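Local coordinates for Obg-like ATPase 1 (Schizosaccharomyces pombe, PDB 1NI3), which hydrolyses ATP, and GTP less efficiently, with magnesium as cofactor, and negatively regulates the G2/M transition of the cell cycle, at residues L230-E235 with M265-E270; R236-Q241 with L288-M293; T261-S266 with P295-T300. One frame throughout, in Å; residues are numbered along the deposited sequence.

Contact 1. Residues L230-E235 with M265-E270; sequences LVNMSE and MSVAFE
N232 reaches across to V267, the two side chains meeting at about a right angle. Its CB lies 4.1 Å from V267 CG2, and CG, anti to the backbone N (chi1 -178°), comes closer to the same methyl. At the tip OD1 accepts from V267 N (2.7 Å, N-H...O 157°), a donor tilted from the amide plane, while ND2 passes beside the methyl to bond V31 O of the predicted ATP-binding loop. Bonds from both ends of the amide limit its rotation. A parallel bridge carries the backbones: M265 N donates to V231 O (2.9 Å) and M233 N to M265 O (2.9 Å). S266 N-caps the helix, its OG accepting from F269 N (3.1 Å) and giving a weak bond to M233 O. Further out, E235 CG lies 3.5 Å from F269 CD1 and its carboxylate pairs with R272. N232 to E235 match the NxxE sequence that YchF proteins carry in place of the NKxD motif of G proteins, and S266 to A268 probably stand where the SAK loop of those proteins lies, consistent with a nucleotide-base site beside M233, a predicted ATP ligand.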
loop_
_atom_site.group_PDB
_atom_site.type_symbol
_atom_site.label_atom_id
_atom_site.label_comp_id
_atom_site.label_asym_id
_atom_site.label_seq_id
_atom_site.Cartn_x
_atom_site.Cartn_y
_atom_site.Cartn_z
ATOM N N LEU A 230 7.534 -5.407 -7.793
ATOM C CA LEU A 230 6.812 -6.109 -8.837
ATOM C C LEU A 230 7.797 -6.426 -9.960
ATOM O O LEU A 230 8.114 -5.552 -10.769
ATOM C CB LEU A 230 5.667 -5.249 -9.370
ATOM C CG LEU A 230 4.572 -4.828 -8.390
ATOM C CD1 LEU A 230 3.504 -4.055 -9.150
ATOM C CD2 LEU A 230 3.955 -6.046 -7.712
ATOM N N VAL A 231 8.296 -7.666 -9.991
ATOM C CA VAL A 231 9.246 -8.089 -11.025
ATOM C C VAL A 231 8.504 -8.405 -12.315
ATOM O O VAL A 231 8.002 -9.506 -12.480
ATOM C CB VAL A 231 10.027 -9.357 -10.628
ATOM C CG1 VAL A 231 11.032 -9.698 -11.731
ATOM C CG2 VAL A 231 10.747 -9.157 -9.318
ATOM N N ASN A 232 8.459 -7.438 -13.229
ATOM C CA ASN A 232 7.758 -7.598 -14.494
ATOM C C ASN A 232 8.578 -8.362 -15.526
ATOM O O ASN A 232 9.635 -7.902 -15.936
ATOM C CB ASN A 232 7.383 -6.220 -15.059
ATOM C CG ASN A 232 6.613 -6.315 -16.351
ATOM O OD1 ASN A 232 5.793 -7.210 -16.520
ATOM N ND2 ASN A 232 6.848 -5.377 -17.264
HETATM N N MSE A 233 8.090 -9.528 -15.939
HETATM C CA MSE A 233 8.754 -10.345 -16.949
HETATM C C MSE A 233 7.759 -10.678 -18.074
HETATM O O MSE A 233 6.581 -10.339 -17.980
HETATM C CB MSE A 233 9.246 -11.611 -16.300
HETATM C CG MSE A 233 8.135 -12.472 -15.784
HETATM SE SE MSE A 233 8.891 -13.930 -14.743
HETATM C CE MSE A 233 7.835 -14.133 -13.277
ATOM N N SER A 234 8.234 -11.353 -19.122
ATOM C CA SER A 234 7.401 -11.716 -20.275
ATOM C C SER A 234 6.353 -12.786 -19.979
ATOM O O SER A 234 6.564 -13.654 -19.120
ATOM C CB SER A 234 8.271 -12.222 -21.411
ATOM O OG SER A 234 9.001 -13.375 -21.054
ATOM N N GLU A 235 5.233 -12.743 -20.700
ATOM C CA GLU A 235 4.180 -13.720 -20.483
ATOM C C GLU A 235 4.813 -15.094 -20.502
ATOM O O GLU A 235 4.565 -15.913 -19.619
ATOM C CB GLU A 235 3.103 -13.634 -21.567
ATOM C CG GLU A 235 1.830 -14.348 -21.134
ATOM C CD GLU A 235 0.761 -14.388 -22.204
ATOM O OE1 GLU A 235 0.564 -13.358 -22.882
ATOM O OE2 GLU A 235 0.106 -15.443 -22.364
HETATM N N MSE A 265 5.647 -11.043 -11.796
HETATM C CA MSE A 265 4.453 -10.836 -12.608
HETATM C C MSE A 265 4.792 -10.648 -14.082
HETATM O O MSE A 265 5.934 -10.784 -14.494
HETATM C CB MSE A 265 3.780 -9.570 -12.145
HETATM C CG MSE A 265 4.587 -8.348 -12.521
HETATM SE SE MSE A 265 3.432 -6.806 -12.427
HETATM C CE MSE A 265 2.181 -7.402 -13.806
ATOM N N SER A 266 3.777 -10.289 -14.855
ATOM C CA SER A 266 3.929 -10.039 -16.275
ATOM C C SER A 266 2.859 -9.059 -16.765
ATOM O O SER A 266 1.753 -9.462 -17.127
ATOM C CB SER A 266 3.835 -11.351 -17.055
ATOM O OG SER A 266 3.660 -11.095 -18.452
ATOM N N VAL A 267 3.195 -7.773 -16.749
ATOM C CA VAL A 267 2.286 -6.717 -17.184
ATOM C C VAL A 267 1.659 -7.044 -18.534
ATOM O O VAL A 267 0.507 -6.670 -18.820
ATOM C CB VAL A 267 3.024 -5.388 -17.333
ATOM C CG1 VAL A 267 2.083 -4.315 -17.880
ATOM C CG2 VAL A 267 3.600 -4.969 -15.991
ATOM N N ALA A 268 2.430 -7.744 -19.359
ATOM C CA ALA A 268 2.004 -8.154 -20.689
ATOM C C ALA A 268 0.834 -9.095 -20.575
ATOM O O ALA A 268 -0.168 -8.954 -21.275
ATOM C CB ALA A 268 3.165 -8.859 -21.385
ATOM N N PHE A 269 0.983 -10.059 -19.672
ATOM C CA PHE A 269 -0.038 -11.071 -19.437
ATOM C C PHE A 269 -1.251 -10.479 -18.756
ATOM O O PHE A 269 -2.387 -10.756 -19.157
ATOM C CB PHE A 269 0.488 -12.187 -18.536
ATOM C CG PHE A 269 -0.548 -13.227 -18.218
ATOM C CD1 PHE A 269 -1.071 -14.019 -19.227
ATOM C CD2 PHE A 269 -1.041 -13.384 -16.929
ATOM C CE1 PHE A 269 -2.102 -14.924 -18.963
ATOM C CE2 PHE A 269 -2.073 -14.289 -16.658
ATOM C CZ PHE A 269 -2.595 -15.067 -17.673
ATOM N N GLU A 270 -1.016 -9.695 -17.704
ATOM C CA GLU A 270 -2.122 -9.086 -16.985
ATOM C C GLU A 270 -2.958 -8.346 -18.012
ATOM O O GLU A 270 -4.169 -8.551 -18.109
ATOM C CB GLU A 270 -1.613 -8.124 -15.910
ATOM C CG GLU A 270 -0.928 -8.777 -14.709
ATOM C CD GLU A 270 -1.821 -9.759 -13.967
ATOM O OE1 GLU A 270 -3.017 -9.454 -13.748
ATOM O OE2 GLU A 270 -1.312 -10.832 -13.582
#

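Contact 2. Residues R236-Q241 with L288-M293; sequences RDFLRQ and LNTKSM
F238 and L239, where the short helix 235-238 runs out, meet the connection between helices 278-287 and 294-304, close behind the predicted ATP-binding loop that holds M233. F238 CG, anti to the backbone N (chi1 177°), leaves the helix so that the far end of the ring reaches the connection, and this far rim makes three contacts. K291 O lies at the edge of the ring, near its plane, 3.7 Å from CZ. T290 OG1 is 3.6 Å from CE2, and M293 CG is 3.8 Å from CZ; both approach the ring at a slant. An alanine at F238 would probably open a gap between the helix end and the connection, with M293 CG, T290 OG1 and the nearby M233 losing the ring they pack on. In the P-loop NTPase fold of this G domain, helix 235-238 follows strand 227-232 after the short loop at M233 and S234, and here it is backed by a part of the chain about 50 residues later. L239 splits its two methyl groups. CD1 lies 3.6 Å from L288 CD1 and also touches L288 CD2, whereas CD2 meets T290 CG2, the L239 and T290 side chains crossing at about a right angle. N289, between L288 and T290, closes helix 278-287 with a Schellman motif (phi 55°). S292 OG caps L294 N at the start of the next helix and is hydrogen-bonded to E270. One water joins the two backbones, donating to N289 O and, weakly, to L239 O.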
loop_
_atom_site.group_PDB
_atom_site.type_symbol
_atom_site.label_atom_id
_atom_site.label_comp_id
_atom_site.label_asym_id
_atom_site.label_seq_id
_atom_site.Cartn_x
_atom_site.Cartn_y
_atom_site.Cartn_z
ATOM N N ARG A 236 5.648 -15.328 -21.510
ATOM C CA ARG A 236 6.356 -16.596 -21.674
ATOM C C ARG A 236 7.084 -16.965 -20.364
ATOM O O ARG A 236 6.835 -18.024 -19.798
ATOM C CB ARG A 236 7.348 -16.462 -22.841
ATOM C CG ARG A 236 8.108 -17.723 -23.220
ATOM C CD ARG A 236 9.224 -17.411 -24.215
ATOM N NE ARG A 236 10.064 -18.574 -24.468
ATOM C CZ ARG A 236 9.618 -19.685 -25.046
ATOM N NH1 ARG A 236 8.345 -19.773 -25.436
ATOM N NH2 ARG A 236 10.428 -20.722 -25.199
ATOM N N ASP A 237 7.960 -16.095 -19.870
ATOM C CA ASP A 237 8.650 -16.420 -18.631
ATOM C C ASP A 237 7.701 -16.660 -17.471
ATOM O O ASP A 237 7.907 -17.574 -16.663
ATOM C CB ASP A 237 9.628 -15.325 -18.234
ATOM C CG ASP A 237 10.921 -15.413 -18.987
ATOM O OD1 ASP A 237 11.494 -16.527 -19.053
ATOM O OD2 ASP A 237 11.372 -14.367 -19.499
ATOM N N PHE A 238 6.674 -15.822 -17.372
ATOM C CA PHE A 238 5.697 -15.930 -16.285
ATOM C C PHE A 238 4.860 -17.202 -16.355
ATOM O O PHE A 238 4.506 -17.764 -15.323
ATOM C CB PHE A 238 4.752 -14.720 -16.290
ATOM C CG PHE A 238 3.667 -14.780 -15.239
ATOM C CD1 PHE A 238 3.998 -14.822 -13.886
ATOM C CD2 PHE A 238 2.320 -14.812 -15.601
ATOM C CE1 PHE A 238 3.002 -14.890 -12.901
ATOM C CE2 PHE A 238 1.315 -14.880 -14.620
ATOM C CZ PHE A 238 1.663 -14.922 -13.272
ATOM N N LEU A 239 4.540 -17.659 -17.561
ATOM C CA LEU A 239 3.739 -18.863 -17.698
ATOM C C LEU A 239 4.552 -20.136 -17.501
ATOM O O LEU A 239 4.004 -21.232 -17.562
ATOM C CB LEU A 239 3.041 -18.893 -19.060
ATOM C CG LEU A 239 1.888 -17.907 -19.266
ATOM C CD1 LEU A 239 1.226 -18.126 -20.631
ATOM C CD2 LEU A 239 0.873 -18.098 -18.148
ATOM N N ARG A 240 5.853 -20.004 -17.267
ATOM C CA ARG A 240 6.688 -21.186 -17.055
ATOM C C ARG A 240 7.429 -21.081 -15.727
ATOM O O ARG A 240 8.377 -21.822 -15.471
ATOM C CB ARG A 240 7.684 -21.350 -18.206
ATOM C CG ARG A 240 8.889 -20.448 -18.117
ATOM C CD ARG A 240 9.697 -20.462 -19.406
ATOM N NE ARG A 240 10.987 -19.799 -19.213
ATOM C CZ ARG A 240 11.751 -19.329 -20.195
ATOM N NH1 ARG A 240 11.360 -19.442 -21.458
ATOM N NH2 ARG A 240 12.908 -18.745 -19.914
ATOM N N GLN A 241 6.981 -20.149 -14.895
ATOM C CA GLN A 241 7.550 -19.914 -13.575
ATOM C C GLN A 241 9.065 -19.885 -13.486
ATOM O O GLN A 241 9.642 -20.236 -12.452
ATOM C CB GLN A 241 6.992 -20.939 -12.588
ATOM C CG GLN A 241 5.528 -20.724 -12.267
ATOM C CD GLN A 241 4.971 -21.816 -11.395
ATOM O OE1 GLN A 241 4.918 -22.975 -11.800
ATOM N NE2 GLN A 241 4.558 -21.458 -10.184
ATOM N N LEU A 288 -3.744 -22.480 -19.175
ATOM C CA LEU A 288 -2.329 -22.100 -19.131
ATOM C C LEU A 288 -1.730 -22.442 -17.779
ATOM O O LEU A 288 -0.526 -22.300 -17.554
ATOM C CB LEU A 288 -2.178 -20.605 -19.391
ATOM C CG LEU A 288 -2.302 -20.254 -20.868
ATOM C CD1 LEU A 288 -2.325 -18.749 -21.054
ATOM C CD2 LEU A 288 -1.133 -20.879 -21.608
ATOM N N ASN A 289 -2.594 -22.896 -16.885
ATOM C CA ASN A 289 -2.190 -23.259 -15.547
ATOM C C ASN A 289 -1.466 -22.122 -14.855
ATOM O O ASN A 289 -0.259 -22.192 -14.595
ATOM C CB ASN A 289 -1.291 -24.492 -15.570
ATOM C CG ASN A 289 -0.882 -24.923 -14.179
ATOM O OD1 ASN A 289 -1.734 -25.188 -13.327
ATOM N ND2 ASN A 289 0.425 -24.984 -13.932
ATOM N N THR A 290 -2.217 -21.071 -14.551
ATOM C CA THR A 290 -1.659 -19.912 -13.878
ATOM C C THR A 290 -2.803 -19.018 -13.395
ATOM O O THR A 290 -3.973 -19.332 -13.603
ATOM C CB THR A 290 -0.725 -19.139 -14.832
ATOM O OG1 THR A 290 0.133 -18.280 -14.071
ATOM C CG2 THR A 290 -1.529 -18.319 -15.834
ATOM N N LYS A 291 -2.469 -17.911 -12.745
ATOM C CA LYS A 291 -3.489 -17.009 -12.221
ATOM C C LYS A 291 -3.036 -15.562 -12.236
ATOM O O LYS A 291 -1.842 -15.289 -12.125
ATOM C CB LYS A 291 -3.848 -17.416 -10.780
ATOM C CG LYS A 291 -2.692 -17.310 -9.754
ATOM C CD LYS A 291 -3.123 -17.884 -8.386
ATOM C CE LYS A 291 -2.030 -17.817 -7.312
ATOM N NZ LYS A 291 -2.532 -18.225 -5.959
ATOM N N SER A 292 -3.983 -14.635 -12.350
ATOM C CA SER A 292 -3.643 -13.218 -12.353
ATOM C C SER A 292 -3.085 -12.775 -11.005
ATOM O O SER A 292 -3.646 -13.109 -9.961
ATOM C CB SER A 292 -4.876 -12.377 -12.669
ATOM O OG SER A 292 -4.600 -11.012 -12.383
HETATM N N MSE A 293 -1.998 -12.016 -11.027
HETATM C CA MSE A 293 -1.394 -11.535 -9.802
HETATM C C MSE A 293 -2.029 -10.276 -9.225
HETATM O O MSE A 293 -1.737 -9.904 -8.091
HETATM C CB MSE A 293 0.088 -11.274 -10.035
HETATM C CG MSE A 293 0.781 -12.466 -10.558
HETATM SE SE MSE A 293 0.554 -13.856 -9.237
HETATM C CE MSE A 293 2.307 -13.704 -8.420
HETATM O O HOH W 1 2.158 -21.652 -14.856
#

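Contact 3. Residues T261-S266 with P295-T300; sequences TLIPMS and PKIIVT
I263 CD1 makes the central contact, resting among I297, K296 and T300. It lies 3.8 Å from I297 CG1, 3.8 Å from K296 CG and 3.7 Å from T300 OG1, the last as the I263 and T300 side chains slide past each other in opposite directions. In I263, chi1 of -60° sets CG1 anti to the carbonyl carbon, and the extended chi2 (-176°) carries CD1 on to the helix; the other branch, CG2, also touches I297 CG1. On one flank T261 and T300 meet tip to tip, T261 OG1 standing 3.7 Å from the methyl T300 CG2. On the other flank I297 CD1 reaches the selenium of M265 at 4.2 Å. The second shell holds the threonine: T300 OG1 donates to K296 O (2.7 Å), one turn back, coming from above the carbonyl plane, and the same oxygen takes the helical bond from T300 N. The hydroxyl bond probably holds the rotation of the T300 side chain, with CG2 toward T261. Strand 262-265 and helix 295-300 run nearly antiparallel (156°), their axes 10.0 Å apart at closest. The strand pairs in parallel with 227-232, whose I228 and L230 touch the same helix through T300 and I297, while L262, on the opposite face, packs on K250 and I253 of helix 246-254; helix 294-304 thus covers one face of the sheet over strands 227-232 and 262-265.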
loop_
_atom_site.group_PDB
_atom_site.type_symbol
_atom_site.label_atom_id
_atom_site.label_comp_id
_atom_site.label_asym_id
_atom_site.label_seq_id
_atom_site.Cartn_x
_atom_site.Cartn_y
_atom_site.Cartn_z
ATOM N N THR A 261 8.160 -7.589 0.142
ATOM C CA THR A 261 7.504 -8.553 -0.714
ATOM C C THR A 261 7.995 -8.494 -2.139
ATOM O O THR A 261 8.206 -7.417 -2.697
ATOM C CB THR A 261 6.006 -8.317 -0.764
ATOM O OG1 THR A 261 5.498 -8.211 0.567
ATOM C CG2 THR A 261 5.319 -9.461 -1.495
ATOM N N LEU A 262 8.142 -9.665 -2.739
ATOM C CA LEU A 262 8.598 -9.766 -4.113
ATOM C C LEU A 262 7.565 -10.560 -4.915
ATOM O O LEU A 262 7.417 -11.767 -4.742
ATOM C CB LEU A 262 9.963 -10.446 -4.116
ATOM C CG LEU A 262 10.821 -10.365 -5.368
ATOM C CD1 LEU A 262 12.176 -10.993 -5.095
ATOM C CD2 LEU A 262 10.125 -11.078 -6.497
ATOM N N ILE A 263 6.857 -9.863 -5.800
ATOM C CA ILE A 263 5.810 -10.469 -6.621
ATOM C C ILE A 263 6.167 -10.598 -8.107
ATOM O O ILE A 263 6.032 -9.631 -8.855
ATOM C CB ILE A 263 4.502 -9.637 -6.526
ATOM C CG1 ILE A 263 4.014 -9.587 -5.076
ATOM C CG2 ILE A 263 3.448 -10.222 -7.443
ATOM C CD1 ILE A 263 2.667 -8.877 -4.897
ATOM N N PRO A 264 6.600 -11.791 -8.560
ATOM C CA PRO A 264 6.945 -11.956 -9.976
ATOM C C PRO A 264 5.653 -11.877 -10.766
ATOM O O PRO A 264 4.686 -12.571 -10.456
ATOM C CB PRO A 264 7.561 -13.336 -10.009
ATOM C CG PRO A 264 6.753 -14.065 -8.995
ATOM C CD PRO A 264 6.722 -13.074 -7.845
HETATM N N MSE A 265 5.647 -11.043 -11.796
HETATM C CA MSE A 265 4.453 -10.836 -12.608
HETATM C C MSE A 265 4.792 -10.648 -14.082
HETATM O O MSE A 265 5.934 -10.784 -14.494
HETATM C CB MSE A 265 3.780 -9.570 -12.145
HETATM C CG MSE A 265 4.587 -8.348 -12.521
HETATM SE SE MSE A 265 3.432 -6.806 -12.427
HETATM C CE MSE A 265 2.181 -7.402 -13.806
ATOM N N SER A 266 3.777 -10.289 -14.855
ATOM C CA SER A 266 3.929 -10.039 -16.275
ATOM C C SER A 266 2.859 -9.059 -16.765
ATOM O O SER A 266 1.753 -9.462 -17.127
ATOM C CB SER A 266 3.835 -11.351 -17.055
ATOM O OG SER A 266 3.660 -11.095 -18.452
ATOM N N PRO A 295 -4.987 -9.484 -7.869
ATOM C CA PRO A 295 -5.506 -9.711 -6.524
ATOM C C PRO A 295 -4.367 -9.718 -5.526
ATOM O O PRO A 295 -4.348 -8.904 -4.621
ATOM C CB PRO A 295 -6.220 -11.043 -6.657
ATOM C CG PRO A 295 -5.443 -11.727 -7.751
ATOM C CD PRO A 295 -5.283 -10.633 -8.746
ATOM N N LYS A 296 -3.408 -10.618 -5.698
ATOM C CA LYS A 296 -2.275 -10.674 -4.783
ATOM C C LYS A 296 -1.626 -9.304 -4.635
ATOM O O LYS A 296 -1.420 -8.840 -3.511
ATOM C CB LYS A 296 -1.220 -11.647 -5.284
ATOM C CG LYS A 296 0.085 -11.606 -4.512
ATOM C CD LYS A 296 -0.099 -12.141 -3.101
ATOM C CE LYS A 296 1.237 -12.403 -2.388
ATOM N NZ LYS A 296 2.036 -13.547 -2.966
ATOM N N ILE A 297 -1.289 -8.649 -5.747
ATOM C CA ILE A 297 -0.669 -7.331 -5.641
ATOM C C ILE A 297 -1.510 -6.398 -4.766
ATOM O O ILE A 297 -1.041 -5.938 -3.719
ATOM C CB ILE A 297 -0.471 -6.701 -7.026
ATOM C CG1 ILE A 297 0.625 -7.454 -7.795
ATOM C CG2 ILE A 297 -0.086 -5.225 -6.884
ATOM C CD1 ILE A 297 0.791 -7.035 -9.216
ATOM N N ILE A 298 -2.740 -6.110 -5.186
ATOM C CA ILE A 298 -3.582 -5.219 -4.404
ATOM C C ILE A 298 -3.682 -5.571 -2.924
ATOM O O ILE A 298 -3.550 -4.701 -2.058
ATOM C CB ILE A 298 -5.008 -5.115 -5.006
ATOM C CG1 ILE A 298 -4.998 -4.123 -6.171
ATOM C CG2 ILE A 298 -6.008 -4.616 -3.964
ATOM C CD1 ILE A 298 -4.242 -4.616 -7.353
ATOM N N VAL A 299 -3.903 -6.839 -2.618
ATOM C CA VAL A 299 -4.009 -7.210 -1.215
ATOM C C VAL A 299 -2.730 -6.813 -0.508
ATOM O O VAL A 299 -2.772 -6.149 0.534
ATOM C CB VAL A 299 -4.196 -8.699 -1.026
ATOM C CG1 VAL A 299 -4.102 -9.032 0.437
ATOM C CG2 VAL A 299 -5.542 -9.126 -1.576
ATOM N N THR A 300 -1.591 -7.219 -1.064
ATOM C CA THR A 300 -0.321 -6.883 -0.446
ATOM C C THR A 300 -0.218 -5.383 -0.169
ATOM O O THR A 300 0.304 -4.966 0.867
ATOM C CB THR A 300 0.847 -7.294 -1.339
ATOM O OG1 THR A 300 0.679 -8.651 -1.774
ATOM C CG2 THR A 300 2.156 -7.175 -0.576
#

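Overall arrangement
Contact 1 is buried and the most polar of the three, joined by strand pairing, an asparagine bond and a weak serine bond. Contact 3 continues the same strand pair, sharing M265 and S266, but meets helix 294-304 through apolar tips in a partly buried layer. Contact 2 lies at the surface, with apolar touches and a water between backbones. Its elements follow those of contact 1 along the chain, helix 235-238 coming a short loop after strand 227-232, and E270 ties the two by bonding S292 OG and M293 N. M293 also packs on I263 and P264, so the connection 288-293 leads from the surface of contact 2 to the sheet layer of contact 3.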